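Local coordinates for aminopeptidase N family protein (Idiomarina loihiensis L2TR, PDB 4FGM) that probably acts as a zinc-dependent aminopeptidase of the M61 family, and binds a zinc ion, with maleic acid held in a pocket that includes the zinc ligands, at residues P34-G39 and Y292-E297; S40-D45 and K361-N366; C112-G117 and D158-L163. All coordinates share one frame; numbering follows the deposited sequence.

Contact 1 (P34-G39 and Y292-E297). With MAE (maleic acid), chain B.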
# COMPACT_ATOMS: atom_id res chain seq x y z
N PRO A 34 -5.94 -13.87 14.22
CA PRO A 34 -6.28 -13.53 12.84
C PRO A 34 -5.31 -14.19 11.86
O PRO A 34 -4.12 -14.31 12.15
CB PRO A 34 -6.16 -12.01 12.81
CG PRO A 34 -6.51 -11.62 14.21
CD PRO A 34 -5.78 -12.66 15.04
N ASN A 35 -5.82 -14.63 10.71
CA ASN A 35 -4.96 -15.25 9.72
C ASN A 35 -4.49 -14.23 8.68
O ASN A 35 -3.69 -14.55 7.80
CB ASN A 35 -5.65 -16.44 9.06
CG ASN A 35 -5.70 -17.64 9.96
OD1 ASN A 35 -4.73 -17.93 10.66
ND2 ASN A 35 -6.82 -18.36 9.95
N TRP A 36 -5.02 -13.01 8.79
CA TRP A 36 -4.63 -11.91 7.92
C TRP A 36 -4.95 -10.60 8.61
O TRP A 36 -5.79 -10.55 9.50
CB TRP A 36 -5.32 -11.99 6.55
CG TRP A 36 -6.82 -11.85 6.56
CD1 TRP A 36 -7.73 -12.82 6.88
CD2 TRP A 36 -7.58 -10.70 6.18
NE1 TRP A 36 -9.01 -12.34 6.70
CE2 TRP A 36 -8.94 -11.05 6.27
CE3 TRP A 36 -7.24 -9.41 5.75
CZ2 TRP A 36 -9.98 -10.15 5.95
CZ3 TRP A 36 -8.27 -8.51 5.44
CH2 TRP A 36 -9.62 -8.89 5.53
N ILE A 37 -4.28 -9.52 8.21
CA ILE A 37 -4.52 -8.22 8.82
C ILE A 37 -5.24 -7.26 7.89
O ILE A 37 -4.88 -7.14 6.72
CB ILE A 37 -3.19 -7.56 9.28
CG1 ILE A 37 -3.47 -6.17 9.86
CG2 ILE A 37 -2.22 -7.47 8.10
CD1 ILE A 37 -2.28 -5.48 10.46
N PRO A 38 -6.28 -6.58 8.40
CA PRO A 38 -7.06 -5.63 7.59
C PRO A 38 -6.15 -4.69 6.80
O PRO A 38 -5.16 -4.19 7.31
CB PRO A 38 -7.90 -4.88 8.64
CG PRO A 38 -8.20 -5.98 9.64
CD PRO A 38 -6.85 -6.71 9.76
N GLY A 39 -6.50 -4.47 5.54
CA GLY A 39 -5.72 -3.58 4.70
C GLY A 39 -4.68 -4.28 3.84
O GLY A 39 -4.16 -3.69 2.93
N TYR A 292 -15.11 -7.47 10.12
CA TYR A 292 -14.07 -8.23 9.42
C TYR A 292 -14.11 -9.69 9.87
O TYR A 292 -14.37 -9.98 11.04
CB TYR A 292 -12.67 -7.68 9.75
CG TYR A 292 -12.27 -6.41 9.04
CD1 TYR A 292 -12.37 -5.17 9.66
CD2 TYR A 292 -11.81 -6.46 7.72
CE1 TYR A 292 -12.01 -4.00 8.99
CE2 TYR A 292 -11.44 -5.29 7.04
CZ TYR A 292 -11.55 -4.07 7.68
OH TYR A 292 -11.21 -2.91 7.00
N GLN A 293 -13.89 -10.61 8.94
CA GLN A 293 -13.82 -12.02 9.27
C GLN A 293 -12.34 -12.31 8.96
O GLN A 293 -11.92 -12.30 7.80
CB GLN A 293 -14.80 -12.85 8.42
CG GLN A 293 -14.46 -13.01 6.96
CD GLN A 293 -13.56 -14.21 6.69
OE1 GLN A 293 -13.15 -14.91 7.62
NE2 GLN A 293 -13.24 -14.44 5.42
N LEU A 294 -11.56 -12.53 10.00
CA LEU A 294 -10.12 -12.71 9.85
C LEU A 294 -9.55 -14.12 9.92
O LEU A 294 -8.36 -14.31 10.20
CB LEU A 294 -9.41 -11.83 10.89
CG LEU A 294 -9.89 -10.38 10.87
CD1 LEU A 294 -9.25 -9.59 12.00
CD2 LEU A 294 -9.55 -9.77 9.54
N GLU A 295 -10.38 -15.11 9.64
CA GLU A 295 -9.93 -16.49 9.67
C GLU A 295 -9.67 -16.98 8.25
O GLU A 295 -8.89 -17.91 8.03
CB GLU A 295 -11.02 -17.37 10.30
CG GLU A 295 -10.58 -18.73 10.81
CD GLU A 295 -10.50 -18.77 12.33
OE1 GLU A 295 -10.99 -17.82 12.98
OE2 GLU A 295 -9.97 -19.76 12.88
N LYS A 296 -10.29 -16.33 7.28
CA LYS A 296 -10.22 -16.77 5.89
C LYS A 296 -10.30 -15.60 4.91
O LYS A 296 -10.49 -14.45 5.31
CB LYS A 296 -11.41 -17.70 5.67
CG LYS A 296 -11.35 -18.66 4.53
CD LYS A 296 -12.78 -19.06 4.14
CE LYS A 296 -13.62 -19.46 5.34
NZ LYS A 296 -15.08 -19.43 5.03
N GLU A 297 -10.17 -15.90 3.62
CA GLU A 297 -10.27 -14.86 2.59
C GLU A 297 -11.65 -14.20 2.67
O GLU A 297 -12.66 -14.87 2.90
CB GLU A 297 -10.07 -15.46 1.19
CG GLU A 297 -8.67 -16.00 0.90
CD GLU A 297 -8.47 -17.44 1.36
OE1 GLU A 297 -9.30 -17.94 2.15
OE2 GLU A 297 -7.48 -18.06 0.94
C1 MAE B . -2.39 -0.02 0.69
O1 MAE B . -3.29 -0.64 0.04
O2 MAE B . -2.74 0.95 1.40
C2 MAE B . -1.00 -0.52 0.59
C3 MAE B . -0.42 -1.61 1.09
C4 MAE B . -1.05 -2.64 1.90
O3 MAE B . -2.23 -2.65 2.29
O4 MAE B . -0.31 -3.61 2.17

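Contact 2 (S40-D45 and K361-N366). With MAE (maleic acid), chain B.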
# COMPACT_ATOMS: atom_id res chain seq x y z
N SER A 40 -4.39 -5.54 4.14
CA SER A 40 -3.42 -6.31 3.38
C SER A 40 -4.09 -7.65 3.10
O SER A 40 -4.06 -8.57 3.92
CB SER A 40 -2.14 -6.50 4.20
OG SER A 40 -1.10 -7.03 3.40
N TYR A 41 -4.67 -7.75 1.91
CA TYR A 41 -5.43 -8.93 1.53
C TYR A 41 -4.64 -10.15 1.08
O TYR A 41 -4.68 -10.53 -0.08
CB TYR A 41 -6.46 -8.51 0.48
CG TYR A 41 -7.10 -7.19 0.88
CD1 TYR A 41 -7.93 -7.11 2.00
CD2 TYR A 41 -6.79 -6.01 0.21
CE1 TYR A 41 -8.42 -5.88 2.45
CE2 TYR A 41 -7.27 -4.78 0.65
CZ TYR A 41 -8.09 -4.72 1.77
OH TYR A 41 -8.56 -3.51 2.21
N LEU A 42 -3.95 -10.75 2.05
CA LEU A 42 -3.16 -11.96 1.83
C LEU A 42 -3.14 -12.78 3.12
O LEU A 42 -2.78 -12.27 4.19
CB LEU A 42 -1.73 -11.60 1.41
CG LEU A 42 -0.80 -12.80 1.16
CD1 LEU A 42 -1.29 -13.59 -0.06
CD2 LEU A 42 0.62 -12.32 0.96
N ILE A 43 -3.53 -14.04 3.03
CA ILE A 43 -3.53 -14.91 4.19
C ILE A 43 -2.06 -15.05 4.60
O ILE A 43 -1.24 -15.49 3.79
CB ILE A 43 -4.09 -16.31 3.84
CG1 ILE A 43 -5.55 -16.20 3.44
CG2 ILE A 43 -3.93 -17.24 5.03
CD1 ILE A 43 -6.45 -15.64 4.52
N ARG A 44 -1.75 -14.68 5.84
CA ARG A 44 -0.37 -14.74 6.31
C ARG A 44 -0.04 -15.68 7.47
O ARG A 44 1.13 -15.80 7.86
CB ARG A 44 0.10 -13.32 6.66
CG ARG A 44 0.15 -12.40 5.47
CD ARG A 44 0.88 -11.11 5.81
NE ARG A 44 1.48 -10.53 4.61
CZ ARG A 44 0.89 -9.64 3.85
NH1 ARG A 44 -0.32 -9.21 4.17
NH2 ARG A 44 1.48 -9.19 2.75
N ASP A 45 -1.05 -16.34 8.02
CA ASP A 45 -0.87 -17.28 9.13
C ASP A 45 0.07 -16.81 10.25
O ASP A 45 1.04 -17.51 10.61
CB ASP A 45 -0.38 -18.63 8.59
CG ASP A 45 -1.41 -19.32 7.69
OD1 ASP A 45 -2.61 -19.00 7.80
OD2 ASP A 45 -1.02 -20.19 6.88
N LYS A 361 -4.53 -13.80 -7.26
CA LYS A 361 -4.05 -13.16 -8.47
C LYS A 361 -3.16 -11.95 -8.25
O LYS A 361 -2.14 -11.80 -8.91
CB LYS A 361 -5.23 -12.77 -9.35
CG LYS A 361 -5.91 -13.94 -10.00
CD LYS A 361 -5.07 -14.51 -11.13
CE LYS A 361 -5.85 -15.58 -11.88
NZ LYS A 361 -5.12 -16.05 -13.09
N PHE A 362 -3.53 -11.08 -7.32
CA PHE A 362 -2.74 -9.89 -7.08
C PHE A 362 -1.63 -10.05 -6.05
O PHE A 362 -0.46 -9.84 -6.36
CB PHE A 362 -3.65 -8.71 -6.70
CG PHE A 362 -2.98 -7.37 -6.80
CD1 PHE A 362 -2.34 -6.81 -5.70
CD2 PHE A 362 -2.96 -6.69 -8.01
CE1 PHE A 362 -1.70 -5.57 -5.80
CE2 PHE A 362 -2.32 -5.45 -8.13
CZ PHE A 362 -1.69 -4.89 -7.02
N TYR A 363 -1.98 -10.42 -4.82
CA TYR A 363 -0.97 -10.57 -3.77
C TYR A 363 -0.01 -11.75 -3.94
O TYR A 363 1.03 -11.80 -3.29
CB TYR A 363 -1.64 -10.66 -2.39
CG TYR A 363 -1.97 -9.30 -1.81
CD1 TYR A 363 -3.16 -8.65 -2.14
CD2 TYR A 363 -1.08 -8.66 -0.95
CE1 TYR A 363 -3.44 -7.39 -1.63
CE2 TYR A 363 -1.35 -7.40 -0.44
CZ TYR A 363 -2.54 -6.76 -0.78
OH TYR A 363 -2.81 -5.52 -0.25
N GLN A 364 -0.36 -12.70 -4.80
CA GLN A 364 0.51 -13.83 -5.04
C GLN A 364 0.93 -13.80 -6.51
O GLN A 364 1.26 -14.83 -7.10
CB GLN A 364 -0.21 -15.15 -4.72
CG GLN A 364 -0.53 -15.33 -3.24
CD GLN A 364 -1.25 -16.64 -2.95
OE1 GLN A 364 -0.74 -17.72 -3.25
NE2 GLN A 364 -2.44 -16.55 -2.35
N GLN A 365 0.89 -12.61 -7.10
CA GLN A 365 1.27 -12.42 -8.50
C GLN A 365 2.74 -12.73 -8.68
O GLN A 365 3.52 -12.71 -7.72
CB GLN A 365 0.99 -10.97 -8.95
CG GLN A 365 1.77 -9.88 -8.19
CD GLN A 365 1.51 -8.47 -8.74
OE1 GLN A 365 2.29 -7.95 -9.54
NE2 GLN A 365 0.40 -7.86 -8.32
N ASN A 366 3.12 -13.02 -9.92
CA ASN A 366 4.50 -13.32 -10.25
C ASN A 366 4.94 -12.59 -11.53
O ASN A 366 4.37 -11.56 -11.90
CB ASN A 366 4.72 -14.83 -10.39
CG ASN A 366 3.75 -15.47 -11.37
OD1 ASN A 366 3.42 -14.90 -12.40
ND2 ASN A 366 3.32 -16.68 -11.05
C1 MAE B . -2.39 -0.02 0.69
O1 MAE B . -3.29 -0.64 0.04
O2 MAE B . -2.74 0.95 1.40
C2 MAE B . -1.00 -0.52 0.59
C3 MAE B . -0.42 -1.61 1.09
C4 MAE B . -1.05 -2.64 1.90
O3 MAE B . -2.23 -2.65 2.29
O4 MAE B . -0.31 -3.61 2.17

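Contact 3 (C112-G117 and D158-L163)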
# COMPACT_ATOMS: atom_id res chain seq x y z
N CYS A 112 -1.66 -10.44 19.91
CA CYS A 112 -2.80 -10.69 20.80
C CYS A 112 -3.88 -11.67 20.38
O CYS A 112 -4.70 -11.36 19.52
CB CYS A 112 -3.46 -9.35 21.12
SG CYS A 112 -2.34 -8.16 21.82
N LEU A 113 -3.89 -12.84 21.02
CA LEU A 113 -4.93 -13.83 20.72
C LEU A 113 -6.30 -13.27 21.10
O LEU A 113 -6.44 -12.60 22.12
CB LEU A 113 -4.68 -15.11 21.51
CG LEU A 113 -3.48 -15.97 21.09
CD1 LEU A 113 -3.36 -17.14 22.04
CD2 LEU A 113 -3.66 -16.45 19.66
N ALA A 114 -7.30 -13.54 20.28
CA ALA A 114 -8.65 -13.08 20.55
C ALA A 114 -9.36 -14.13 21.41
O ALA A 114 -9.15 -15.33 21.22
CB ALA A 114 -9.41 -12.87 19.25
N VAL A 115 -10.18 -13.68 22.35
CA VAL A 115 -10.94 -14.60 23.21
C VAL A 115 -12.30 -14.85 22.56
O VAL A 115 -13.14 -13.94 22.50
CB VAL A 115 -11.16 -14.01 24.63
CG1 VAL A 115 -11.94 -14.99 25.49
CG2 VAL A 115 -9.82 -13.68 25.28
N GLU A 116 -12.50 -16.06 22.06
CA GLU A 116 -13.75 -16.44 21.39
C GLU A 116 -15.01 -16.07 22.18
O GLU A 116 -15.14 -16.42 23.35
CB GLU A 116 -13.77 -17.94 21.10
CG GLU A 116 -15.00 -18.41 20.34
CD GLU A 116 -15.10 -17.84 18.94
OE1 GLU A 116 -14.10 -17.92 18.19
OE2 GLU A 116 -16.17 -17.31 18.58
N GLY A 117 -15.92 -15.36 21.52
CA GLY A 117 -17.16 -14.96 22.16
C GLY A 117 -17.08 -13.72 23.03
O GLY A 117 -18.11 -13.13 23.35
N ASP A 158 -11.79 -0.17 22.60
CA ASP A 158 -13.18 -0.53 22.84
C ASP A 158 -13.50 -2.00 22.61
O ASP A 158 -14.43 -2.53 23.20
CB ASP A 158 -14.10 0.35 21.99
CG ASP A 158 -14.04 1.82 22.38
OD1 ASP A 158 -13.65 2.11 23.53
OD2 ASP A 158 -14.39 2.67 21.54
N ASN A 159 -12.72 -2.66 21.77
CA ASN A 159 -12.94 -4.07 21.46
C ASN A 159 -11.76 -4.66 20.67
O ASN A 159 -10.86 -3.93 20.25
CB ASN A 159 -14.23 -4.23 20.65
CG ASN A 159 -14.28 -3.28 19.47
OD1 ASN A 159 -13.35 -3.24 18.66
ND2 ASN A 159 -15.36 -2.51 19.38
N TYR A 160 -11.77 -5.97 20.47
CA TYR A 160 -10.69 -6.62 19.76
C TYR A 160 -10.41 -5.98 18.40
O TYR A 160 -9.25 -5.80 18.02
CB TYR A 160 -10.97 -8.11 19.57
CG TYR A 160 -9.78 -8.86 19.03
CD1 TYR A 160 -8.66 -9.10 19.84
CD2 TYR A 160 -9.74 -9.31 17.72
CE1 TYR A 160 -7.53 -9.75 19.34
CE2 TYR A 160 -8.62 -9.96 17.21
CZ TYR A 160 -7.52 -10.18 18.03
OH TYR A 160 -6.39 -10.80 17.54
N ASP A 161 -11.47 -5.64 17.67
CA ASP A 161 -11.33 -5.03 16.36
C ASP A 161 -10.53 -3.75 16.42
O ASP A 161 -9.72 -3.46 15.54
CB ASP A 161 -12.70 -4.73 15.76
CG ASP A 161 -12.60 -4.11 14.38
OD1 ASP A 161 -12.27 -4.83 13.42
OD2 ASP A 161 -12.83 -2.89 14.26
N ALA A 162 -10.76 -2.97 17.47
CA ALA A 162 -10.04 -1.72 17.64
C ALA A 162 -8.60 -2.03 18.05
O ALA A 162 -7.66 -1.42 17.55
CB ALA A 162 -10.72 -0.85 18.69
N LEU A 163 -8.45 -2.99 18.95
CA LEU A 163 -7.13 -3.38 19.44
C LEU A 163 -6.15 -3.68 18.31
O LEU A 163 -5.01 -3.21 18.31
CB LEU A 163 -7.24 -4.62 20.32
CG LEU A 163 -5.91 -5.21 20.81
CD1 LEU A 163 -5.31 -4.29 21.87
CD2 LEU A 163 -6.15 -6.60 21.39

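Contact 1 (P34-G39 and Y292-E297)
The indole of Trp36 carries Leu294 CD2 on one face. The methyl stands 3.8 Å from the centroid of the six-membered ring and is offset toward the rim, a CH-pi contact. At the ring's edge, near its plane, lies Gln293 O. Trp36 NE1 gives this oxygen a weak hydrogen bond of 3.1 Å. The second flat group is the phenol of Tyr292. Pro38 CG sits over its centre, 4.0 Å from the centroid and only 5° off the normal. Trp36 CH2 also touches Tyr292 CD2, the two side chains crossing at about a right angle. Trp36 CG lies between its backbone N and carbonyl carbon (chi1 64°), which starts the indole off toward Leu294. Neither segment has regular structure. The contact joins a loop of the M61 N-terminal region to a loop of the glycyl aminopeptidase region. Residues 34-39 run on to Gly39, a member of the maleic acid pocket. An alanine in place of Trp36 would probably open a gap beside Leu294 CD2 and Tyr292 CD2 and leave Gln293 O without its weak indole bond. Trp359 also packs edge-to-face with this indole. Backbone and side chain of Asn35 both hold the other loop. Asn35 N donates to Leu294 O at 2.6 Å, almost straight. Asn35 ND2 reaches Glu295 O at 2.9 Å, and this acceptor is close to the plane of the Asn35 amide. The carboxylate of Glu295 turns to Arg71, with which it forms a salt bridge. Pro34 CB rests on Leu294 CB at 3.8 Å.

Contact 2 (S40-D45 and K361-N366)
Ser40 and Leu42 both touch Tyr363, and a backbone bond ties them together: Leu42 N donates to Ser40 O at 2.9 Å. It closes an inverse gamma turn centred on Tyr41. The turn presents its backbone to one face of the Tyr363 ring. Tyr41 N lies over that face. Tyr41 C stands 3.8 Å above the ring plane, offset toward the rim. Tyr41 O comes within 3.2 Å of Tyr363 CD1. No hydrogen bond joins the two segments; what meets is backbone against ring and carbon against carbon. The side chains of Tyr41 and Tyr363 cross obliquely, and Tyr41 CB rests against Tyr363 CE1. Leu42 CG is anti to the backbone N (chi1 180°), which carries the branch toward Gln364. Leu42 CD1 then meets Tyr363 CB at 3.8 Å, and it also touches Gln364 CG. Gln364 NE2 bonds to Trp359 O, which holds the far end of that side chain. Leu42 CD2 lies over one face of the Arg44 guanidinium. Ser40 and Tyr363 belong to the maleic acid pocket. Ser40 OG is 3.7 Å from MAE O4. Tyr363 OH is 3.9 Å from MAE O3, so both approach the ligand loosely. The ligand is hydrogen-bonded to Tyr377 OH. The side chain of Tyr41 is about 7 Å from the zinc ion. Residues 40-45 belong to the long loop between strands 30-32 and 50-51. Residues 361-366 begin on helix 358-362 and go on through a type I beta turn, Phe362 to Gln365, and helix 369-372 comes next.

Contact 3 (C112-G117 and D158-L163)
Ala114 CB sits over the centre of the Tyr160 ring. It lies 3.5 Å from the centroid and 11° off the normal, a close CH-pi contact. Its distances to the six ring carbons are similar, and the nearest is Tyr160 CZ. Next to this pair, Leu163 CD2 rests on Cys112 CB at 3.9 Å. Cys112 SG is a little farther from the same methyl. Tyr160 CG is anti to its backbone N (chi1 -171°), a torsion that starts the ring on its way from the helix toward the strand. The polar edge begins at the phenol. Tyr160 OH donates to Cys112 O at 2.7 Å. The oxygen lies in the plane of the ring, at its edge, and the hydroxyl meets it nearly along the C=O axis. The methyl over its face and the bond at its hydroxyl both restrain the ring. At the start of the short helix, Asn159 is the N-cap. Asn159 OD1 accepts from Ala162 N at 2.9 Å. This caps the first turn, from which Tyr160 and Leu163 both reach across. The contact lies away from the zinc and ligand sites. It is buried and joins helix 160-163 to strand 114-115 within the M61 N-terminal region. Tyr4 of strand 2-10 touches Cys112, Tyr160 and Leu163. Strand 114-115 pairs with strand 30-32 through Ala114 and Trp32, and helix 160-163 follows strand 153-157 after two residues.

Residues 34-39 and 40-45 are consecutive pieces of one loop, between strands 30-32 and 50-51. Contact 1 sets it against the loop 292-297, contact 2 against 361-366, which begin on helix 358-362. Their centres are about 12 Å apart. Along the chain the two cross, their segments alternating. Asn35 O probably accepts hydrogen bonds from Arg44 N and Asp45 N, which would fold the loop back. Gly39 of contact 1 and Ser40 and Tyr363 of contact 2 belong to the maleic acid pocket. Contact 3 is nested inside the loops both close, about 13 Å from contact 1 and 24 Å from contact 2, centre to centre. Pro34 touches Tyr160, joining the N-terminal interior to the pocket loop.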